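Local structure of macro domain-containing protein (Thermosipho africanus, 7OMU) at residues Phe264-Ala274 with Tyr286-Leu294. The protein joins a DarT-family region to a macro domain in one chain, the macro domain holding a bound adenosine-5-diphosphoribose. The protein carries 1 engineered substitution. Residues are numbered along the deposited sequence; the frame is centred on the assembly and turned at random.
Sequences FPDVYVVFQDA and YLYKRESSL
Val-270 lays its CG2 methyl over one face of the Tyr-288 ring, set toward the rim and 3.7 Å from CG2 to the ring centroid, which qualifies as a CH-pi contact. The pair belongs to the macro domain, a three-layer alpha-beta-alpha fold: helix 265-275 packs on strand 286-288, an outermost strand of the mixed sheet, where Tyr-286 and Tyr-288 bond through their backbones to strand 313-318. The axes of the segments 265-274 and 286-288 make an angle of 145°, nearer antiparallel than parallel. The opposite face of the Tyr-288 ring is taken by CB of Arg-290, so the ring is sandwiched between helix and loop, while CG2 of Val-267 meets its edge. One turn along the helix, Ala-274 repeats the pattern: its CB stands 4.0 Å from the centroid of the Tyr-286 ring, almost exactly above the centre. Both tyrosines carry CG anti to the backbone N (chi1 near 180°), directing their rings at the helix.

At the other end the contact turns polar. Asp-266 OD2 accepts two bonds: the Tyr-288 hydroxyl donates to its anti lone pair, OH to OD2 2.7 Å, and Arg-290 NH1 reaches its syn side, NH1 to OD2 3.0 Å. The same NH1 also approaches OD1, completing a salt bridge that probably keeps the aspartate ionised. Arg-290 attains this place through a chain bent at chi3 (104°), with Ser-292 CB over one guanidinium face. The side chain of Phe-264, whose ring also meets Phe-314, lies about 9 Å from the bound adenosine-5-diphosphoribose; its plane stands nearly perpendicular to the guanidinium, with CD1 3.7 Å from Arg-290 NH2, and its CE1 lies 3.4 Å from Leu-294 CD1.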
ATOM      1  N   PHE A 264       5.421  10.502   7.875  1.00 84.33           N
ATOM      2  CA  PHE A 264       5.689  10.337   9.333  1.00 85.05           C
ATOM      3  C   PHE A 264       6.518  11.513   9.852  1.00 82.91           C
ATOM      4  O   PHE A 264       7.632  11.334  10.350  1.00 83.49           O
ATOM      5  CB  PHE A 264       6.376   8.990   9.581  1.00 86.16           C
ATOM      6  CG  PHE A 264       5.709   7.824   8.894  1.00 86.32           C
ATOM      7  CD1 PHE A 264       4.470   7.367   9.316  1.00 87.23           C
ATOM      8  CD2 PHE A 264       6.312   7.187   7.821  1.00 86.80           C
ATOM      9  CE1 PHE A 264       3.852   6.299   8.684  1.00 87.06           C
ATOM     10  CE2 PHE A 264       5.693   6.117   7.189  1.00 87.22           C
ATOM     11  CZ  PHE A 264       4.464   5.677   7.622  1.00 86.92           C
ATOM     12  N   PRO A 265       5.996  12.757   9.767  1.00 77.35           N
ATOM     13  CA  PRO A 265       6.786  13.948  10.086  1.00 77.87           C
ATOM     14  C   PRO A 265       7.359  13.969  11.516  1.00 78.80           C
ATOM     15  O   PRO A 265       8.409  14.557  11.708  1.00 78.95           O
ATOM     16  CB  PRO A 265       5.798  15.104   9.855  1.00 77.31           C
ATOM     17  CG  PRO A 265       4.438  14.459   9.965  1.00 77.26           C
ATOM     18  CD  PRO A 265       4.622  13.083   9.368  1.00 75.37           C
ATOM     19  N   ASP A 266       6.682  13.336  12.477  1.00 78.59           N
ATOM     20  CA  ASP A 266       7.182  13.204  13.873  1.00 80.59           C
ATOM     21  C   ASP A 266       8.511  12.434  13.880  1.00 78.06           C
ATOM     22  O   ASP A 266       9.348  12.746  14.746  1.00 78.87           O
ATOM     23  CB  ASP A 266       6.158  12.524  14.783  1.00 83.42           C
ATOM     24  CG  ASP A 266       5.886  11.084  14.400  1.00 84.81           C
ATOM     25  OD1 ASP A 266       5.491  10.864  13.233  1.00 88.34           O
ATOM     26  OD2 ASP A 266       6.082  10.194  15.259  1.00 84.64           O
ATOM     27  N   VAL A 267       8.696  11.473  12.966  1.00 73.84           N
ATOM     28  CA  VAL A 267       9.951  10.668  12.836  1.00 73.12           C
ATOM     29  C   VAL A 267      11.092  11.611  12.437  1.00 73.29           C
ATOM     30  O   VAL A 267      12.210  11.458  12.963  1.00 73.82           O
ATOM     31  CB  VAL A 267       9.808   9.509  11.826  1.00 71.53           C
ATOM     32  CG1 VAL A 267      11.128   8.788  11.590  1.00 71.14           C
ATOM     33  CG2 VAL A 267       8.744   8.510  12.252  1.00 71.15           C
ATOM     34  N   TYR A 268      10.819  12.537  11.521  1.00 73.30           N
ATOM     35  CA  TYR A 268      11.775  13.575  11.062  1.00 73.92           C
ATOM     36  C   TYR A 268      12.231  14.390  12.273  1.00 74.81           C
ATOM     37  O   TYR A 268      13.449  14.565  12.463  1.00 75.80           O
ATOM     38  CB  TYR A 268      11.128  14.436   9.972  1.00 74.70           C
ATOM     39  CG  TYR A 268      11.909  15.654   9.555  1.00 75.67           C
ATOM     40  CD1 TYR A 268      13.270  15.587   9.312  1.00 76.79           C
ATOM     41  CD2 TYR A 268      11.275  16.871   9.370  1.00 76.80           C
ATOM     42  CE1 TYR A 268      13.986  16.707   8.921  1.00 78.36           C
ATOM     43  CE2 TYR A 268      11.975  17.998   8.980  1.00 78.79           C
ATOM     44  CZ  TYR A 268      13.337  17.915   8.755  1.00 79.28           C
ATOM     45  OH  TYR A 268      14.039  19.017   8.369  1.00 80.93           O
ATOM     46  N   VAL A 269      11.271  14.841  13.084  1.00 74.52           N
ATOM     47  CA  VAL A 269      11.509  15.692  14.286  1.00 76.00           C
ATOM     48  C   VAL A 269      12.362  14.919  15.297  1.00 77.33           C
ATOM     49  O   VAL A 269      13.295  15.514  15.868  1.00 77.98           O
ATOM     50  CB  VAL A 269      10.176  16.148  14.904  1.00 76.39           C
ATOM     51  CG1 VAL A 269      10.368  16.761  16.282  1.00 78.49           C
ATOM     52  CG2 VAL A 269       9.451  17.116  13.981  1.00 76.56           C
ATOM     53  N   VAL A 270      12.026  13.649  15.522  1.00 79.63           N
ATOM     54  CA  VAL A 270      12.755  12.732  16.449  1.00 81.56           C
ATOM     55  C   VAL A 270      14.178  12.555  15.919  1.00 84.67           C
ATOM     56  O   VAL A 270      15.121  12.549  16.728  1.00 86.04           O
ATOM     57  CB  VAL A 270      12.026  11.382  16.595  1.00 79.51           C
ATOM     58  CG1 VAL A 270      12.931  10.296  17.144  1.00 80.20           C
ATOM     59  CG2 VAL A 270      10.786  11.513  17.460  1.00 81.08           C
ATOM     60  N   PHE A 271      14.319  12.409  14.602  1.00 87.98           N
ATOM     61  CA  PHE A 271      15.628  12.237  13.927  1.00 90.61           C
ATOM     62  C   PHE A 271      16.506  13.449  14.242  1.00 93.07           C
ATOM     63  O   PHE A 271      17.642  13.245  14.702  1.00 97.05           O
ATOM     64  CB  PHE A 271      15.438  12.028  12.426  1.00 92.57           C
ATOM     65  CG  PHE A 271      16.641  12.376  11.592  1.00 94.25           C
ATOM     66  CD1 PHE A 271      17.851  11.734  11.791  1.00 96.25           C
ATOM     67  CD2 PHE A 271      16.553  13.341  10.603  1.00 95.29           C
ATOM     68  CE1 PHE A 271      18.953  12.063  11.020  1.00 99.38           C
ATOM     69  CE2 PHE A 271      17.651  13.653   9.818  1.00 96.93           C
ATOM     70  CZ  PHE A 271      18.850  13.016  10.031  1.00 99.54           C
ATOM     71  N   GLN A 272      15.982  14.660  14.032  1.00 93.61           N
ATOM     72  CA  GLN A 272      16.718  15.933  14.256  1.00 95.67           C
ATOM     73  C   GLN A 272      17.092  16.068  15.736  1.00 99.19           C
ATOM     74  O   GLN A 272      18.276  16.300  16.013  1.00101.40           O
ATOM     75  CB  GLN A 272      15.879  17.115  13.787  1.00 96.22           C
ATOM     76  CG  GLN A 272      15.707  17.143  12.278  1.00 96.28           C
ATOM     77  CD  GLN A 272      15.179  18.469  11.788  1.00 97.75           C
ATOM     78  OE1 GLN A 272      14.325  19.089  12.417  1.00101.09           O
ATOM     79  NE2 GLN A 272      15.688  18.909  10.649  1.00 97.56           N
ATOM     80  N   ASP A 273      16.115  15.924  16.636  1.00103.54           N
ATOM     81  CA  ASP A 273      16.306  16.009  18.111  1.00108.54           C
ATOM     82  C   ASP A 273      17.391  15.019  18.553  1.00108.09           C
ATOM     83  O   ASP A 273      18.307  15.434  19.297  1.00110.08           O
ATOM     84  CB  ASP A 273      15.005  15.727  18.869  1.00113.38           C
ATOM     85  CG  ASP A 273      14.010  16.878  18.909  1.00117.98           C
ATOM     86  OD1 ASP A 273      14.405  18.026  18.609  1.00121.88           O
ATOM     87  OD2 ASP A 273      12.841  16.619  19.255  1.00119.75           O
ATOM     88  N   ALA A 274      17.286  13.761  18.116  1.00107.01           N
ATOM     89  CA  ALA A 274      18.221  12.662  18.459  1.00108.74           C
ATOM     90  C   ALA A 274      19.607  12.947  17.868  1.00110.59           C
ATOM     91  O   ALA A 274      20.609  12.674  18.557  1.00110.66           O
ATOM     92  CB  ALA A 274      17.675  11.346  17.967  1.00106.65           C
ATOM     93  N   TYR A 286      19.541   4.765  16.124  1.00 93.76           N
ATOM     94  CA  TYR A 286      18.556   5.190  17.153  1.00 92.37           C
ATOM     95  C   TYR A 286      17.209   4.529  16.846  1.00 91.04           C
ATOM     96  O   TYR A 286      16.717   4.697  15.715  1.00 91.09           O
ATOM     97  CB  TYR A 286      18.420   6.715  17.195  1.00 90.47           C
ATOM     98  CG  TYR A 286      17.478   7.229  18.255  1.00 90.70           C
ATOM     99  CD1 TYR A 286      17.917   7.489  19.543  1.00 93.49           C
ATOM    100  CD2 TYR A 286      16.141   7.454  17.974  1.00 90.00           C
ATOM    101  CE1 TYR A 286      17.060   7.971  20.521  1.00 94.58           C
ATOM    102  CE2 TYR A 286      15.267   7.927  18.941  1.00 91.49           C
ATOM    103  CZ  TYR A 286      15.729   8.191  20.219  1.00 93.58           C
ATOM    104  OH  TYR A 286      14.878   8.658  21.176  1.00 93.16           O
ATOM    105  N   LEU A 287      16.642   3.811  17.823  1.00 90.38           N
ATOM    106  CA  LEU A 287      15.304   3.175  17.729  1.00 88.79           C
ATOM    107  C   LEU A 287      14.252   4.110  18.336  1.00 88.54           C
ATOM    108  O   LEU A 287      14.323   4.378  19.545  1.00 93.13           O
ATOM    109  CB  LEU A 287      15.323   1.828  18.456  1.00 89.58           C
ATOM    110  CG  LEU A 287      13.990   1.079  18.464  1.00 89.46           C
ATOM    111  CD1 LEU A 287      13.608   0.637  17.063  1.00 87.59           C
ATOM    112  CD2 LEU A 287      14.058  -0.119  19.391  1.00 91.86           C
ATOM    113  N   TYR A 288      13.314   4.575  17.510  1.00 86.16           N
ATOM    114  CA  TYR A 288      12.123   5.369  17.910  1.00 86.58           C
ATOM    115  C   TYR A 288      10.983   4.397  18.208  1.00 87.09           C
ATOM    116  O   TYR A 288      10.463   3.797  17.256  1.00 85.19           O
ATOM    117  CB  TYR A 288      11.751   6.351  16.794  1.00 83.55           C
ATOM    118  CG  TYR A 288      10.552   7.237  17.033  1.00 81.36           C
ATOM    119  CD1 TYR A 288      10.103   7.546  18.305  1.00 81.90           C
ATOM    120  CD2 TYR A 288       9.896   7.819  15.963  1.00 79.78           C
ATOM    121  CE1 TYR A 288       9.013   8.378  18.501  1.00 82.71           C
ATOM    122  CE2 TYR A 288       8.808   8.657  16.139  1.00 78.68           C
ATOM    123  CZ  TYR A 288       8.363   8.941  17.416  1.00 80.49           C
ATOM    124  OH  TYR A 288       7.295   9.773  17.600  1.00 80.25           O
ATOM    125  N   LYS A 289      10.635   4.228  19.487  1.00 89.65           N
ATOM    126  CA  LYS A 289       9.537   3.334  19.933  1.00 90.72           C
ATOM    127  C   LYS A 289       8.218   4.112  19.862  1.00 91.81           C
ATOM    128  O   LYS A 289       7.618   4.371  20.912  1.00 96.22           O
ATOM    129  CB  LYS A 289       9.854   2.765  21.318  1.00 92.37           C
ATOM    130  CG  LYS A 289      11.057   1.833  21.347  1.00 93.02           C
ATOM    131  CD  LYS A 289      11.287   1.182  22.686  1.00 96.67           C
ATOM    132  CE  LYS A 289      12.590   0.420  22.758  1.00 98.72           C
ATOM    133  NZ  LYS A 289      12.862  -0.055  24.135  1.00103.73           N
ATOM    134  N   ARG A 290       7.803   4.451  18.642  1.00 92.01           N
ATOM    135  CA  ARG A 290       6.588   5.242  18.311  1.00 92.80           C
ATOM    136  C   ARG A 290       5.337   4.477  18.761  1.00 96.16           C
ATOM    137  O   ARG A 290       5.112   3.358  18.255  1.00 97.77           O
ATOM    138  CB  ARG A 290       6.567   5.494  16.800  1.00 91.19           C
ATOM    139  CG  ARG A 290       5.783   6.720  16.359  1.00 91.09           C
ATOM    140  CD  ARG A 290       5.999   6.959  14.878  1.00 87.56           C
ATOM    141  NE  ARG A 290       4.857   6.550  14.084  1.00 85.36           N
ATOM    142  CZ  ARG A 290       4.104   7.370  13.367  1.00 86.75           C
ATOM    143  NH1 ARG A 290       4.372   8.661  13.334  1.00 86.04           N
ATOM    144  NH2 ARG A 290       3.081   6.896  12.677  1.00 90.96           N
ATOM    145  N   GLU A 291       4.546   5.066  19.665  1.00100.25           N
ATOM    146  CA  GLU A 291       3.325   4.440  20.247  1.00103.35           C
ATOM    147  C   GLU A 291       2.123   4.679  19.322  1.00105.01           C
ATOM    148  O   GLU A 291       1.035   4.166  19.636  1.00110.75           O
ATOM    149  CB  GLU A 291       3.084   4.953  21.670  1.00105.36           C
ATOM    150  CG  GLU A 291       4.092   4.396  22.668  1.00108.21           C
ATOM    151  CD  GLU A 291       3.898   4.787  24.124  1.00112.49           C
ATOM    152  OE1 GLU A 291       2.740   4.748  24.600  1.00113.68           O
ATOM    153  OE2 GLU A 291       4.915   5.118  24.786  1.00113.06           O
ATOM    154  N   SER A 292       2.319   5.402  18.214  1.00106.84           N
ATOM    155  CA  SER A 292       1.287   5.697  17.182  1.00106.73           C
ATOM    156  C   SER A 292       0.852   4.392  16.503  1.00103.44           C
ATOM    157  O   SER A 292       1.698   3.488  16.371  1.00104.41           O
ATOM    158  CB  SER A 292       1.804   6.709  16.169  1.00109.00           C
ATOM    159  OG  SER A 292       0.748   7.471  15.597  1.00112.00           O
ATOM    160  N   SER A 293      -0.422   4.308  16.108  1.00102.31           N
ATOM    161  CA  SER A 293      -1.034   3.164  15.381  1.00101.61           C
ATOM    162  C   SER A 293      -1.036   3.447  13.874  1.00 99.06           C
ATOM    163  O   SER A 293      -1.679   4.431  13.459  1.00 97.31           O
ATOM    164  CB  SER A 293      -2.428   2.891  15.876  1.00102.16           C
ATOM    165  OG  SER A 293      -3.115   2.038  14.973  1.00101.92           O
ATOM    166  N   LEU A 294      -0.365   2.599  13.090  1.00 97.35           N
ATOM    167  CA  LEU A 294      -0.181   2.781  11.624  1.00 96.51           C
ATOM    168  C   LEU A 294      -1.487   2.455  10.892  1.00 97.90           C
ATOM    169  O   LEU A 294      -1.764   3.114   9.873  1.00 96.88           O
ATOM    170  CB  LEU A 294       0.961   1.880  11.145  1.00 96.15           C
ATOM    171  CG  LEU A 294       1.445   2.130   9.717  1.00 94.92           C
ATOM    172  CD1 LEU A 294       2.066   3.514   9.577  1.00 93.80           C
ATOM    173  CD2 LEU A 294       2.437   1.060   9.284  1.00 95.13           C
TER